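Local coordinates for 6-phosphogluconolactonase (Leishmania braziliensis, PDB 3CSS), which probably hydrolyses 6-phosphogluconolactone to 6-phosphogluconate, the second step in the oxidative stage of the pentose phosphate pathway, at residues Arg109-Ala114 with Trp127-Asp132; Gln131-Lys136 with His184-Ser189; Thr115-Lys120 with Pro197-Val202; Leu73-Leu78 with Gln85-Met90; Gly164-Thr169 with Phe190-Met195. All blocks are in the same frame, centred on the assembly; numbering follows the deposited sequence. Where two conformers were deposited one is given.

Interaction 1 (Arg109-Ala114 with Trp127-Asp132)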
# COMPACT_ATOMS: atom_id res chain seq x y z
N ARG A 109 10.47 -1.79 -14.18
CA ARG A 109 11.47 -2.39 -13.27
C ARG A 109 12.81 -2.68 -13.88
O ARG A 109 13.74 -3.06 -13.17
CB ARG A 109 10.99 -3.73 -12.70
CG ARG A 109 9.63 -3.73 -12.11
CD ARG A 109 8.62 -4.27 -13.08
NE ARG A 109 7.28 -3.90 -12.64
CZ ARG A 109 6.61 -4.56 -11.70
NH1 ARG A 109 7.13 -5.61 -11.11
NH2 ARG A 109 5.41 -4.12 -11.35
N ARG A 110 12.92 -2.52 -15.19
CA ARG A 110 14.09 -2.94 -15.98
C ARG A 110 15.42 -2.48 -15.42
O ARG A 110 16.41 -3.21 -15.42
CB ARG A 110 13.97 -2.37 -17.40
CG ARG A 110 13.34 -3.28 -18.43
CD ARG A 110 14.04 -3.06 -19.75
NE ARG A 110 15.47 -2.97 -19.53
CZ ARG A 110 16.30 -4.00 -19.59
NH1 ARG A 110 15.84 -5.20 -19.90
NH2 ARG A 110 17.60 -3.83 -19.35
N ALA A 111 15.47 -1.22 -14.99
CA ALA A 111 16.72 -0.64 -14.48
C ALA A 111 17.27 -1.37 -13.24
O ALA A 111 18.46 -1.28 -12.95
CB ALA A 111 16.54 0.85 -14.18
N ALA A 112 16.40 -2.09 -12.53
CA ALA A 112 16.76 -2.79 -11.29
C ALA A 112 16.99 -4.30 -11.43
O ALA A 112 17.58 -4.90 -10.56
CB ALA A 112 15.67 -2.54 -10.22
N LEU A 113 16.51 -4.91 -12.51
CA LEU A 113 16.47 -6.38 -12.57
C LEU A 113 17.86 -7.05 -12.50
O LEU A 113 18.00 -8.13 -11.92
CB LEU A 113 15.70 -6.86 -13.81
CG LEU A 113 14.19 -6.55 -13.85
CD1 LEU A 113 13.59 -7.12 -15.13
CD2 LEU A 113 13.49 -7.11 -12.63
N ALA A 114 18.89 -6.41 -13.05
CA ALA A 114 20.24 -6.98 -13.00
C ALA A 114 20.85 -7.01 -11.58
O ALA A 114 21.77 -7.79 -11.32
CB ALA A 114 21.19 -6.26 -13.98
N TRP A 127 16.68 3.00 -6.86
CA TRP A 127 16.43 4.44 -7.01
C TRP A 127 16.05 4.82 -8.44
O TRP A 127 15.18 5.66 -8.63
CB TRP A 127 17.64 5.27 -6.57
CG TRP A 127 17.64 5.63 -5.10
CD1 TRP A 127 18.63 5.37 -4.20
CD2 TRP A 127 16.62 6.34 -4.38
NE1 TRP A 127 18.29 5.86 -2.96
CE2 TRP A 127 17.06 6.46 -3.04
CE3 TRP A 127 15.38 6.88 -4.73
CZ2 TRP A 127 16.31 7.10 -2.07
CZ3 TRP A 127 14.63 7.51 -3.76
CH2 TRP A 127 15.09 7.61 -2.44
N ALA A 128 16.70 4.21 -9.43
CA ALA A 128 16.37 4.50 -10.82
C ALA A 128 14.90 4.17 -11.10
O ALA A 128 14.20 4.97 -11.72
CB ALA A 128 17.30 3.72 -11.74
N VAL A 129 14.44 3.01 -10.62
CA VAL A 129 13.03 2.61 -10.76
C VAL A 129 12.09 3.55 -9.97
O VAL A 129 11.07 3.99 -10.49
CB VAL A 129 12.80 1.14 -10.34
CG1 VAL A 129 11.32 0.78 -10.37
CG2 VAL A 129 13.61 0.19 -11.22
N ALA A 130 12.46 3.86 -8.72
CA ALA A 130 11.70 4.79 -7.88
C ALA A 130 11.48 6.14 -8.55
O ALA A 130 10.37 6.67 -8.55
CB ALA A 130 12.39 4.98 -6.51
N GLN A 131 12.55 6.67 -9.13
CA GLN A 131 12.52 8.00 -9.74
C GLN A 131 11.62 8.05 -10.97
O GLN A 131 10.83 8.99 -11.14
CB GLN A 131 13.93 8.44 -10.07
CG GLN A 131 14.74 8.75 -8.82
CD GLN A 131 14.53 10.17 -8.32
OE1 GLN A 131 13.81 10.41 -7.33
NE2 GLN A 131 15.17 11.13 -8.99
N ASP A 132 11.70 7.03 -11.81
CA ASP A 132 10.83 6.93 -12.99
C ASP A 132 9.36 6.78 -12.59
O ASP A 132 8.47 7.36 -13.23
CB ASP A 132 11.27 5.75 -13.88
CG ASP A 132 12.49 6.07 -14.75
OD1 ASP A 132 12.96 7.24 -14.78
OD2 ASP A 132 12.97 5.14 -15.44
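V129 meets A112 through a single methyl, CG2, which lies 3.6 Å from A112 CB. The torsion of V129 explains the choice of branch: CG1 is anti to the backbone N (chi1 175°), which leaves CG2 beside that N and anti to the carbonyl carbon, on the side of the short, weakly bonded helix 110-113. The same CG2 stands 3.8 Å from R109 O and 4.2 Å from A111 CB, so one branch touches three residues. A second methyl pair, A111 CB to A128 CB at 3.8 Å, extends the contact along helix 123-140; an alanine methyl has no rotamer to choose. R109 and V129 form the closest CA pair, 5.8 Å apart.

R109 starts away from helix 123-140, and its guanidinium is held elsewhere: NH2 forms a salt bridge with E76, while NH1 and NE bond to L79 O and I107 O. V129 also touches V202 of strand 201-204, which places it between the short helix and the sheet.

R109 O accepts from A112 N at 2.9 Å and meets a methyl across the contact. With no hydrogen bond crossing, methyl packing joins the two helices here, setting their spacing but imposing little direction.

Interaction 2 (Gln131-Lys136 with His184-Ser189); sequences QDYEVK and HVVSVS. Unlike the reference sequence in segment 131-136: V135 (reference Ala).
Among the polar contacts, the carboxylate oxygen OE1 of E134 carries most of the weight, accepting from two consecutive backbone N-H groups. V185 N approaches at 2.9 Å with a bent N-H...O angle of 133°, from well above the carboxylate plane. V186 N is longer, 3.2 Å from E134 OE1, but nearly straight at 168°, and it arrives on the anti side; both donors come from the same face of the plane. The chain of E134 reaches them because CG is anti to the backbone N (chi1 171°) and the rest is extended.

One bridging water extends this polar patch. It lies 2.8 Å from Q131 OE1 and 2.7 Å from V186 O, linking helix 123-140 to strand 186-189, an outermost strand of the mixed sheet; more acceptors surround it than it has protons, so these bonds are probably shared. The H184 ring, whose ND1 bonds to D181, stands almost perpendicular to the amide of Q131.

The apolar contacts lie alongside. V186 CG2 sits 3.7 Å from Y133 CD2, the two side chains crossing at about a right angle, and E134 CG rests 3.7 Å from V185 CB. The hydroxyl of Y133 bonds to L73 O, deeper in the sheet.

Two N-H dipoles converging on one oxygen would be expected to stabilise a negative E134, while the carboxylate in turn occupies the amides where the edge strand begins.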
# COMPACT_ATOMS: atom_id res chain seq x y z
N GLN A 131 12.55 6.67 -9.13
CA GLN A 131 12.52 8.00 -9.74
C GLN A 131 11.62 8.05 -10.97
O GLN A 131 10.83 8.99 -11.14
CB GLN A 131 13.93 8.44 -10.07
CG GLN A 131 14.74 8.75 -8.82
CD GLN A 131 14.53 10.17 -8.32
OE1 GLN A 131 13.81 10.41 -7.33
NE2 GLN A 131 15.17 11.13 -8.99
N ASP A 132 11.70 7.03 -11.81
CA ASP A 132 10.83 6.93 -12.99
C ASP A 132 9.36 6.78 -12.59
O ASP A 132 8.47 7.36 -13.23
CB ASP A 132 11.27 5.75 -13.88
CG ASP A 132 12.49 6.07 -14.75
OD1 ASP A 132 12.96 7.24 -14.78
OD2 ASP A 132 12.97 5.14 -15.44
N TYR A 133 9.10 6.01 -11.53
CA TYR A 133 7.74 5.80 -11.06
C TYR A 133 7.17 7.09 -10.45
O TYR A 133 6.03 7.45 -10.69
CB TYR A 133 7.70 4.64 -10.06
CG TYR A 133 6.33 4.23 -9.56
CD1 TYR A 133 5.22 4.23 -10.40
CD2 TYR A 133 6.16 3.79 -8.26
CE1 TYR A 133 3.96 3.85 -9.93
CE2 TYR A 133 4.92 3.37 -7.80
CZ TYR A 133 3.83 3.41 -8.62
OH TYR A 133 2.61 3.02 -8.11
N GLU A 134 7.99 7.80 -9.68
CA GLU A 134 7.61 9.10 -9.13
C GLU A 134 7.20 10.11 -10.21
O GLU A 134 6.20 10.80 -10.08
CB GLU A 134 8.75 9.66 -8.28
CG GLU A 134 8.51 11.08 -7.85
CD GLU A 134 9.45 11.52 -6.74
OE1 GLU A 134 9.74 10.72 -5.83
OE2 GLU A 134 9.91 12.69 -6.82
N VAL A 135 8.01 10.21 -11.26
CA VAL A 135 7.69 11.05 -12.41
C VAL A 135 6.32 10.68 -12.99
O VAL A 135 5.49 11.56 -13.26
CB VAL A 135 8.78 10.92 -13.50
CG1 VAL A 135 8.34 11.63 -14.78
CG2 VAL A 135 10.11 11.50 -13.00
N LYS A 136 6.09 9.38 -13.15
CA LYS A 136 4.82 8.90 -13.69
C LYS A 136 3.65 9.28 -12.78
O LYS A 136 2.63 9.74 -13.26
CB LYS A 136 4.88 7.38 -13.91
CG LYS A 136 4.16 6.91 -15.11
CD LYS A 136 4.14 5.41 -15.22
CE LYS A 136 5.28 4.87 -16.06
NZ LYS A 136 5.03 3.44 -16.40
N HIS A 184 10.94 12.16 -0.83
CA HIS A 184 10.50 11.61 -2.11
C HIS A 184 9.05 11.13 -2.07
O HIS A 184 8.52 10.81 -1.01
CB HIS A 184 11.42 10.47 -2.55
CG HIS A 184 12.87 10.85 -2.62
ND1 HIS A 184 13.75 10.60 -1.60
CD2 HIS A 184 13.58 11.45 -3.61
CE1 HIS A 184 14.96 11.02 -1.95
NE2 HIS A 184 14.88 11.56 -3.15
N VAL A 185 8.43 11.08 -3.25
CA VAL A 185 7.12 10.43 -3.42
C VAL A 185 7.27 8.90 -3.40
O VAL A 185 6.47 8.21 -2.80
CB VAL A 185 6.45 10.87 -4.75
CG1 VAL A 185 5.22 10.07 -5.06
CG2 VAL A 185 6.12 12.38 -4.73
N VAL A 186 8.27 8.40 -4.12
CA VAL A 186 8.58 6.97 -4.13
C VAL A 186 9.98 6.78 -3.56
O VAL A 186 10.94 7.42 -4.01
CB VAL A 186 8.53 6.37 -5.58
CG1 VAL A 186 8.76 4.88 -5.57
CG2 VAL A 186 7.22 6.70 -6.25
N SER A 187 10.09 5.90 -2.57
CA SER A 187 11.36 5.61 -1.93
C SER A 187 11.72 4.14 -2.17
O SER A 187 11.06 3.45 -2.95
CB SER A 187 11.27 5.93 -0.45
OG SER A 187 12.54 5.91 0.19
N VAL A 188 12.76 3.68 -1.49
CA VAL A 188 13.34 2.37 -1.73
C VAL A 188 13.68 1.66 -0.42
O VAL A 188 13.89 2.30 0.61
CB VAL A 188 14.62 2.51 -2.60
CG1 VAL A 188 14.26 3.17 -3.93
CG2 VAL A 188 15.71 3.29 -1.88
N SER A 189 13.76 0.34 -0.49
CA SER A 189 14.14 -0.45 0.67
C SER A 189 14.51 -1.85 0.28
O SER A 189 14.12 -2.31 -0.78
CB SER A 189 12.95 -0.56 1.61
OG SER A 189 11.90 -1.25 0.95
O HOH W 1 11.83 8.90 -6.12

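Interaction 3 (Thr115-Lys120 with Pro197-Val202); sequences TSKDEK and PKVWRV
The indole N-H of W200 points between two consecutive backbone carbonyls, those of D118 and E119. NE1 lies 3.0 Å from D118 O, with an N-H...O angle of 134°, and equally 3.0 Å from E119 O in a bond that is weak by its angle. Both oxygens sit at the ring edge, near the indole plane, so a single hydrogen is shared rather than aimed at either. CG of W200 is anti to its carbonyl carbon (chi1 -84°), which starts the indole toward the 115-120 loop.

A second shared atom is S116 O. It accepts from W200 N at 2.7 Å in an almost straight bond of 171°, and V199 CA makes a CA-H...O contact with it at 3.3 Å. The side chain of S116 turns its OG to L78 O, yet OG still packs 3.4 Å from V199 CG2.

S116 belongs to a type I beta turn from T115 to D118, whereas 197-202 leads into strand 201-204, which lies antiparallel between strands 69-77 and 186-189 in the mixed sheet. The indole also packs on L123 and A126 of helix 123-140 and meets F190 edge-to-face.

Further out, K198 is the centre of an inverse gamma turn, and one water donates to both K117 O and K198 O, 2.6 Å from each. The R201 guanidinium folds back on its own segment: NH2 bonds to P197 O at 2.9 Å on a lone pair in the carbonyl plane, and NE bonds to V199 O.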
# COMPACT_ATOMS: atom_id res chain seq x y z
N THR A 115 20.35 -6.17 -10.66
CA THR A 115 20.95 -6.04 -9.32
C THR A 115 19.98 -6.10 -8.11
O THR A 115 20.42 -6.02 -6.96
CB THR A 115 21.77 -4.71 -9.23
OG1 THR A 115 20.89 -3.60 -9.40
CG2 THR A 115 22.88 -4.67 -10.31
N SER A 116 18.68 -6.25 -8.36
CA SER A 116 17.66 -6.12 -7.30
C SER A 116 17.72 -7.21 -6.23
O SER A 116 17.18 -7.04 -5.14
CB SER A 116 16.24 -6.04 -7.91
OG SER A 116 15.89 -7.23 -8.60
N LYS A 117 18.37 -8.34 -6.53
CA LYS A 117 18.53 -9.40 -5.53
C LYS A 117 19.83 -9.26 -4.72
O LYS A 117 20.10 -10.07 -3.84
CB LYS A 117 18.41 -10.77 -6.19
CG LYS A 117 17.04 -11.01 -6.82
CD LYS A 117 16.90 -12.43 -7.32
CE LYS A 117 15.49 -12.70 -7.82
NZ LYS A 117 15.41 -14.00 -8.57
N ASP A 118 20.61 -8.23 -5.02
CA ASP A 118 21.86 -7.98 -4.30
C ASP A 118 21.56 -6.99 -3.21
O ASP A 118 21.27 -5.83 -3.49
CB ASP A 118 22.91 -7.41 -5.25
CG ASP A 118 24.29 -7.32 -4.63
OD1 ASP A 118 24.43 -7.25 -3.38
OD2 ASP A 118 25.26 -7.31 -5.40
N GLU A 119 21.62 -7.45 -1.96
CA GLU A 119 21.22 -6.63 -0.83
C GLU A 119 21.94 -5.29 -0.79
O GLU A 119 21.31 -4.26 -0.57
CB GLU A 119 21.42 -7.41 0.47
CG GLU A 119 21.06 -6.64 1.72
CD GLU A 119 21.07 -7.50 2.95
OE1 GLU A 119 21.25 -8.74 2.83
OE2 GLU A 119 20.90 -6.94 4.05
N LYS A 120 23.26 -5.30 -0.99
CA LYS A 120 24.01 -4.05 -0.99
C LYS A 120 23.96 -3.38 -2.37
O LYS A 120 23.59 -2.20 -2.49
CB LYS A 120 25.46 -4.27 -0.56
CG LYS A 120 26.16 -2.98 -0.11
CD LYS A 120 27.60 -2.89 -0.62
CE LYS A 120 28.27 -1.59 -0.18
NZ LYS A 120 29.68 -1.48 -0.65
N PRO A 197 9.99 -11.73 -0.25
CA PRO A 197 11.22 -12.14 -0.92
C PRO A 197 12.39 -11.18 -0.71
O PRO A 197 12.17 -9.98 -0.51
CB PRO A 197 10.80 -12.19 -2.40
CG PRO A 197 9.63 -11.35 -2.52
CD PRO A 197 8.93 -11.37 -1.20
N LYS A 198 13.61 -11.72 -0.76
CA LYS A 198 14.83 -10.95 -0.58
C LYS A 198 15.19 -10.24 -1.89
O LYS A 198 16.07 -10.67 -2.64
CB LYS A 198 15.99 -11.86 -0.16
CG LYS A 198 15.77 -12.60 1.16
CD LYS A 198 15.54 -11.64 2.30
CE LYS A 198 15.44 -12.34 3.64
NZ LYS A 198 15.15 -11.35 4.72
N VAL A 199 14.50 -9.14 -2.15
CA VAL A 199 14.68 -8.36 -3.37
C VAL A 199 14.41 -6.91 -3.02
O VAL A 199 13.53 -6.62 -2.18
CB VAL A 199 13.72 -8.82 -4.52
CG1 VAL A 199 12.26 -8.69 -4.11
CG2 VAL A 199 14.00 -8.04 -5.85
N TRP A 200 15.15 -6.00 -3.66
CA TRP A 200 14.92 -4.57 -3.49
C TRP A 200 13.49 -4.20 -3.85
O TRP A 200 12.82 -4.88 -4.66
CB TRP A 200 15.93 -3.72 -4.29
CG TRP A 200 17.20 -3.52 -3.54
CD1 TRP A 200 18.29 -4.33 -3.53
CD2 TRP A 200 17.49 -2.44 -2.63
NE1 TRP A 200 19.25 -3.83 -2.69
CE2 TRP A 200 18.78 -2.68 -2.11
CE3 TRP A 200 16.79 -1.30 -2.22
CZ2 TRP A 200 19.37 -1.82 -1.19
CZ3 TRP A 200 17.38 -0.46 -1.30
CH2 TRP A 200 18.66 -0.71 -0.80
N ARG A 201 13.03 -3.13 -3.20
CA ARG A 201 11.67 -2.62 -3.32
C ARG A 201 11.62 -1.15 -3.70
O ARG A 201 12.53 -0.36 -3.42
CB ARG A 201 10.89 -2.78 -1.98
CG ARG A 201 11.10 -4.09 -1.24
CD ARG A 201 10.56 -5.27 -2.02
NE ARG A 201 10.68 -6.54 -1.29
CZ ARG A 201 9.79 -6.99 -0.42
NH1 ARG A 201 8.69 -6.30 -0.15
NH2 ARG A 201 9.99 -8.15 0.19
N VAL A 202 10.50 -0.78 -4.31
CA VAL A 202 10.07 0.60 -4.32
C VAL A 202 8.77 0.69 -3.52
O VAL A 202 8.01 -0.30 -3.44
CB VAL A 202 9.89 1.18 -5.73
CG1 VAL A 202 11.24 1.22 -6.45
CG2 VAL A 202 8.91 0.38 -6.52
O HOH W 2 18.50 -11.61 -2.47

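Interaction 4 (Leu73-Leu78 with Gln85-Met90); sequences LGDERL and QSNFSM
E76 OE1 is gripped by two backbone N-H groups, N87 N at 2.8 Å on its syn lone pair and R77 N at 2.7 Å on the anti side. The other oxygen, OE2, takes F88 N at 3.0 Å, again on the syn side, and has R109 as a second partner. The carboxylate therefore receives the first two amides of helix 87-96, immediately after the N-cap S86, whose OG accepts from S89 N at 3.0 Å and also bonds to D83 O. The chain of E76 bends at chi2 (62°) to bring CD to the helix end, and the E76 and N87 side chains pass in opposite directions, carboxylate and amide planes 23° apart.

N87 ties the helix to strand 69-77: ND2 donates to D75 O at 3.0 Å, standing 52° out of the carbonyl plane. A water joins N87 ND2, D75 OD2 and R77 NE, and D75 OD2 is also hydrogen-bonded to S171 OG. R77 NH1 bonds to Q85 O at 2.8 Å, that oxygen in the guanidinium plane. Beside this network, L73 CD1 packs on F88 CB.

N87 OD1, which accepts from G46 N, lies 3.4 Å above one face of the R77 guanidinium, offset toward its rim.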
# COMPACT_ATOMS: atom_id res chain seq x y z
N LEU A 73 0.33 0.68 -7.80
CA LEU A 73 0.90 -0.23 -6.81
C LEU A 73 1.53 0.62 -5.70
O LEU A 73 2.41 1.46 -5.94
CB LEU A 73 1.96 -1.14 -7.44
CG LEU A 73 1.49 -2.17 -8.46
CD1 LEU A 73 2.72 -2.78 -9.14
CD2 LEU A 73 0.64 -3.26 -7.81
N GLY A 74 1.07 0.43 -4.48
CA GLY A 74 1.65 1.13 -3.33
C GLY A 74 3.08 0.73 -2.96
O GLY A 74 3.81 1.52 -2.38
N ASP A 75 3.46 -0.49 -3.31
CA ASP A 75 4.84 -0.92 -3.25
C ASP A 75 5.01 -2.10 -4.17
O ASP A 75 4.03 -2.73 -4.59
CB ASP A 75 5.28 -1.27 -1.83
CG ASP A 75 4.71 -2.59 -1.31
OD1 ASP A 75 3.47 -2.69 -1.11
OD2 ASP A 75 5.51 -3.51 -1.05
N GLU A 76 6.26 -2.38 -4.50
CA GLU A 76 6.52 -3.47 -5.45
C GLU A 76 7.89 -4.08 -5.23
O GLU A 76 8.86 -3.40 -4.90
CB GLU A 76 6.33 -2.98 -6.89
CG GLU A 76 6.62 -4.02 -7.99
CD GLU A 76 5.70 -5.24 -7.93
OE1 GLU A 76 5.68 -5.93 -6.88
OE2 GLU A 76 5.05 -5.55 -8.96
N ARG A 77 7.93 -5.39 -5.42
CA ARG A 77 9.16 -6.15 -5.48
C ARG A 77 9.79 -5.96 -6.86
O ARG A 77 9.11 -6.18 -7.88
CB ARG A 77 8.86 -7.63 -5.25
CG ARG A 77 8.34 -7.97 -3.88
CD ARG A 77 6.82 -7.81 -3.75
NE ARG A 77 6.31 -8.22 -2.44
CZ ARG A 77 5.90 -9.44 -2.12
NH1 ARG A 77 5.95 -10.44 -2.98
NH2 ARG A 77 5.45 -9.68 -0.87
N LEU A 78 11.08 -5.62 -6.92
CA LEU A 78 11.73 -5.34 -8.20
C LEU A 78 12.13 -6.63 -8.91
O LEU A 78 13.32 -6.96 -9.07
CB LEU A 78 12.90 -4.38 -8.03
CG LEU A 78 12.45 -3.02 -7.47
CD1 LEU A 78 13.63 -2.08 -7.30
CD2 LEU A 78 11.35 -2.39 -8.33
N GLN A 85 6.20 -13.73 -7.73
CA GLN A 85 6.38 -13.00 -6.48
C GLN A 85 6.34 -11.47 -6.64
O GLN A 85 6.61 -10.74 -5.67
CB GLN A 85 7.67 -13.44 -5.79
CG GLN A 85 7.54 -14.79 -5.11
CD GLN A 85 8.73 -15.11 -4.25
OE1 GLN A 85 9.79 -15.47 -4.75
NE2 GLN A 85 8.56 -14.96 -2.93
N SER A 86 6.01 -10.98 -7.83
CA SER A 86 5.70 -9.56 -7.98
C SER A 86 4.24 -9.30 -7.57
O SER A 86 3.35 -10.14 -7.79
CB SER A 86 5.94 -9.06 -9.41
OG SER A 86 4.92 -9.47 -10.27
N ASN A 87 4.00 -8.11 -7.01
CA ASN A 87 2.65 -7.69 -6.65
C ASN A 87 1.80 -7.49 -7.91
O ASN A 87 0.61 -7.76 -7.90
CB ASN A 87 2.65 -6.43 -5.77
CG ASN A 87 3.28 -6.66 -4.40
OD1 ASN A 87 3.26 -7.78 -3.87
ND2 ASN A 87 3.80 -5.59 -3.81
N PHE A 88 2.44 -7.03 -8.98
CA PHE A 88 1.76 -6.86 -10.25
C PHE A 88 1.18 -8.16 -10.77
O PHE A 88 0.04 -8.21 -11.22
CB PHE A 88 2.70 -6.25 -11.27
CG PHE A 88 2.04 -5.99 -12.59
CD1 PHE A 88 1.25 -4.87 -12.76
CD2 PHE A 88 2.18 -6.89 -13.63
CE1 PHE A 88 0.63 -4.62 -14.00
CE2 PHE A 88 1.56 -6.65 -14.87
CZ PHE A 88 0.78 -5.51 -15.04
N SER A 89 1.96 -9.23 -10.71
CA SER A 89 1.48 -10.54 -11.12
C SER A 89 0.25 -10.94 -10.31
O SER A 89 -0.78 -11.32 -10.86
CB SER A 89 2.57 -11.59 -10.92
OG SER A 89 2.07 -12.88 -11.24
N MET A 90 0.38 -10.87 -8.99
CA MET A 90 -0.71 -11.23 -8.11
C MET A 90 -1.97 -10.41 -8.43
O MET A 90 -3.05 -10.97 -8.56
CB MET A 90 -0.30 -11.05 -6.65
CG MET A 90 -1.38 -11.44 -5.66
SD MET A 90 -2.51 -10.10 -5.28
CE MET A 90 -1.43 -8.95 -4.43
O HOH W 3 5.00 -6.00 -1.07
O HOH W 4 5.51 -13.41 -2.56

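Interaction 5 (Gly164-Thr169 with Phe190-Met195); sequences GSDGHT and FPSPTM
S192 OG donates to D166 OD2 at 2.6 Å, the one hydrogen bond between the two loops, arriving on the anti side and 30° out of the carboxylate plane. The other oxygen of D166 serves H168 twice. H168 N donates to D166 OD1 at 3.0 Å from above the plane, forming an Asx turn, and H168 ND1 donates to the syn lone pair of D166 OD1 at 2.6 Å, in the plane of the imidazole. OD1 thus holds H168 by its backbone N and, through ND1, fixes the rotation of the ring, while S192 steadies the carboxylate from the second loop.

Packing contacts come from M195, whose chain bends at chi2 and chi3. Its CG lies 3.4 Å from D166 OD2 and its CE 3.2 Å from S165 OG, while SD makes an oblique sulfur-aromatic contact, 4.6 Å from the H168 ring centroid. The H168 ring also stacks with F173.

The DGH sequence recurs in the related glucosamine-6-phosphate isomerases, where its histidine belongs to the active site, so this pair probably borders the substrate pocket.

Both loops contain type I beta turns, G164-G167 and S192-M195. The first follows the C-terminal end of parallel strand 158-162; the second lies in the connection between antiparallel strands 186-189 and 201-204.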
# COMPACT_ATOMS: atom_id res chain seq x y z
N GLY A 164 3.54 -6.37 8.22
CA GLY A 164 4.42 -7.50 8.47
C GLY A 164 4.60 -7.75 9.94
O GLY A 164 4.42 -6.85 10.78
N SER A 165 5.02 -8.97 10.26
CA SER A 165 5.38 -9.31 11.65
C SER A 165 6.57 -8.50 12.19
O SER A 165 6.79 -8.45 13.39
CB SER A 165 5.66 -10.79 11.80
OG SER A 165 6.82 -11.14 11.07
N ASP A 166 7.33 -7.88 11.28
CA ASP A 166 8.42 -6.98 11.62
C ASP A 166 7.96 -5.53 11.89
O ASP A 166 8.79 -4.66 12.18
CB ASP A 166 9.47 -7.00 10.52
CG ASP A 166 9.00 -6.35 9.24
OD1 ASP A 166 7.78 -6.26 9.02
OD2 ASP A 166 9.86 -5.89 8.44
N GLY A 167 6.65 -5.27 11.75
CA GLY A 167 6.11 -3.93 11.96
C GLY A 167 6.08 -3.04 10.72
O GLY A 167 5.65 -1.89 10.79
N HIS A 168 6.56 -3.55 9.57
CA HIS A 168 6.57 -2.77 8.34
C HIS A 168 5.17 -2.70 7.73
O HIS A 168 4.29 -3.51 8.03
CB HIS A 168 7.61 -3.32 7.33
CG HIS A 168 7.07 -4.32 6.37
ND1 HIS A 168 6.98 -5.67 6.66
CD2 HIS A 168 6.66 -4.19 5.08
CE1 HIS A 168 6.49 -6.32 5.62
NE2 HIS A 168 6.29 -5.45 4.64
N THR A 169 4.99 -1.72 6.85
CA THR A 169 3.82 -1.64 5.98
C THR A 169 4.35 -1.15 4.62
O THR A 169 5.49 -0.63 4.52
CB THR A 169 2.73 -0.72 6.56
OG1 THR A 169 1.52 -0.83 5.80
CG2 THR A 169 3.19 0.76 6.64
N PHE A 190 15.25 -2.50 1.16
CA PHE A 190 15.44 -3.95 1.13
C PHE A 190 14.70 -4.51 2.36
O PHE A 190 14.66 -3.88 3.43
CB PHE A 190 16.94 -4.31 1.18
CG PHE A 190 17.24 -5.70 0.70
CD1 PHE A 190 17.37 -5.95 -0.66
CD2 PHE A 190 17.36 -6.76 1.60
CE1 PHE A 190 17.62 -7.22 -1.13
CE2 PHE A 190 17.61 -8.04 1.15
CZ PHE A 190 17.77 -8.27 -0.23
N PRO A 191 14.08 -5.69 2.22
CA PRO A 191 13.37 -6.24 3.37
C PRO A 191 14.23 -6.46 4.60
O PRO A 191 15.45 -6.64 4.51
CB PRO A 191 12.80 -7.57 2.87
CG PRO A 191 13.56 -7.88 1.63
CD PRO A 191 13.96 -6.56 1.04
N SER A 192 13.56 -6.43 5.75
CA SER A 192 14.18 -6.70 7.03
C SER A 192 14.53 -8.20 7.11
O SER A 192 14.08 -8.98 6.25
CB SER A 192 13.23 -6.31 8.15
OG SER A 192 12.13 -7.19 8.22
N PRO A 193 15.33 -8.61 8.11
CA PRO A 193 15.82 -10.00 8.16
C PRO A 193 14.77 -11.11 8.10
O PRO A 193 15.02 -12.15 7.47
CB PRO A 193 16.58 -10.05 9.47
CG PRO A 193 17.12 -8.68 9.62
CD PRO A 193 16.00 -7.78 9.13
N THR A 194 13.63 -10.91 8.73
CA THR A 194 12.57 -11.93 8.76
C THR A 194 11.68 -11.97 7.51
O THR A 194 10.89 -12.92 7.34
CB THR A 194 11.65 -11.74 9.96
OG1 THR A 194 10.99 -10.46 9.86
CG2 THR A 194 12.44 -11.90 11.30
N MET A 195 11.80 -10.96 6.65
CA MET A 195 10.84 -10.75 5.57
C MET A 195 11.36 -11.17 4.20
O MET A 195 12.56 -11.00 3.90
CB MET A 195 10.43 -9.29 5.54
CG MET A 195 9.73 -8.84 6.83
SD MET A 195 8.01 -9.41 6.91
CE MET A 195 8.09 -10.73 8.11

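Interactions 1 and 2 follow one another along helix 123-140, with centres 9 Å apart and Q131 and D132 in common; W127 CH2 comes 3.4 Å from H184 ND1. The sheet joins interactions 2, 3 and 4: S189 O to R201 N at 2.8 Å and V202 O to E76 N at 2.9 Å are probable hydrogen bonds between neighbouring strands. Interaction 5 is nested within the loop closed by interaction 3, their centres about 13 Å apart, and K198 NZ probably bonds to P193 O. Interaction 1 stays clear of interaction 5, the nearest atoms being about 10 Å apart. Interactions 4 and 5 do not touch, their nearest atoms about 6 Å apart; if H168 borders the active site, interaction 4 may lie near the same pocket.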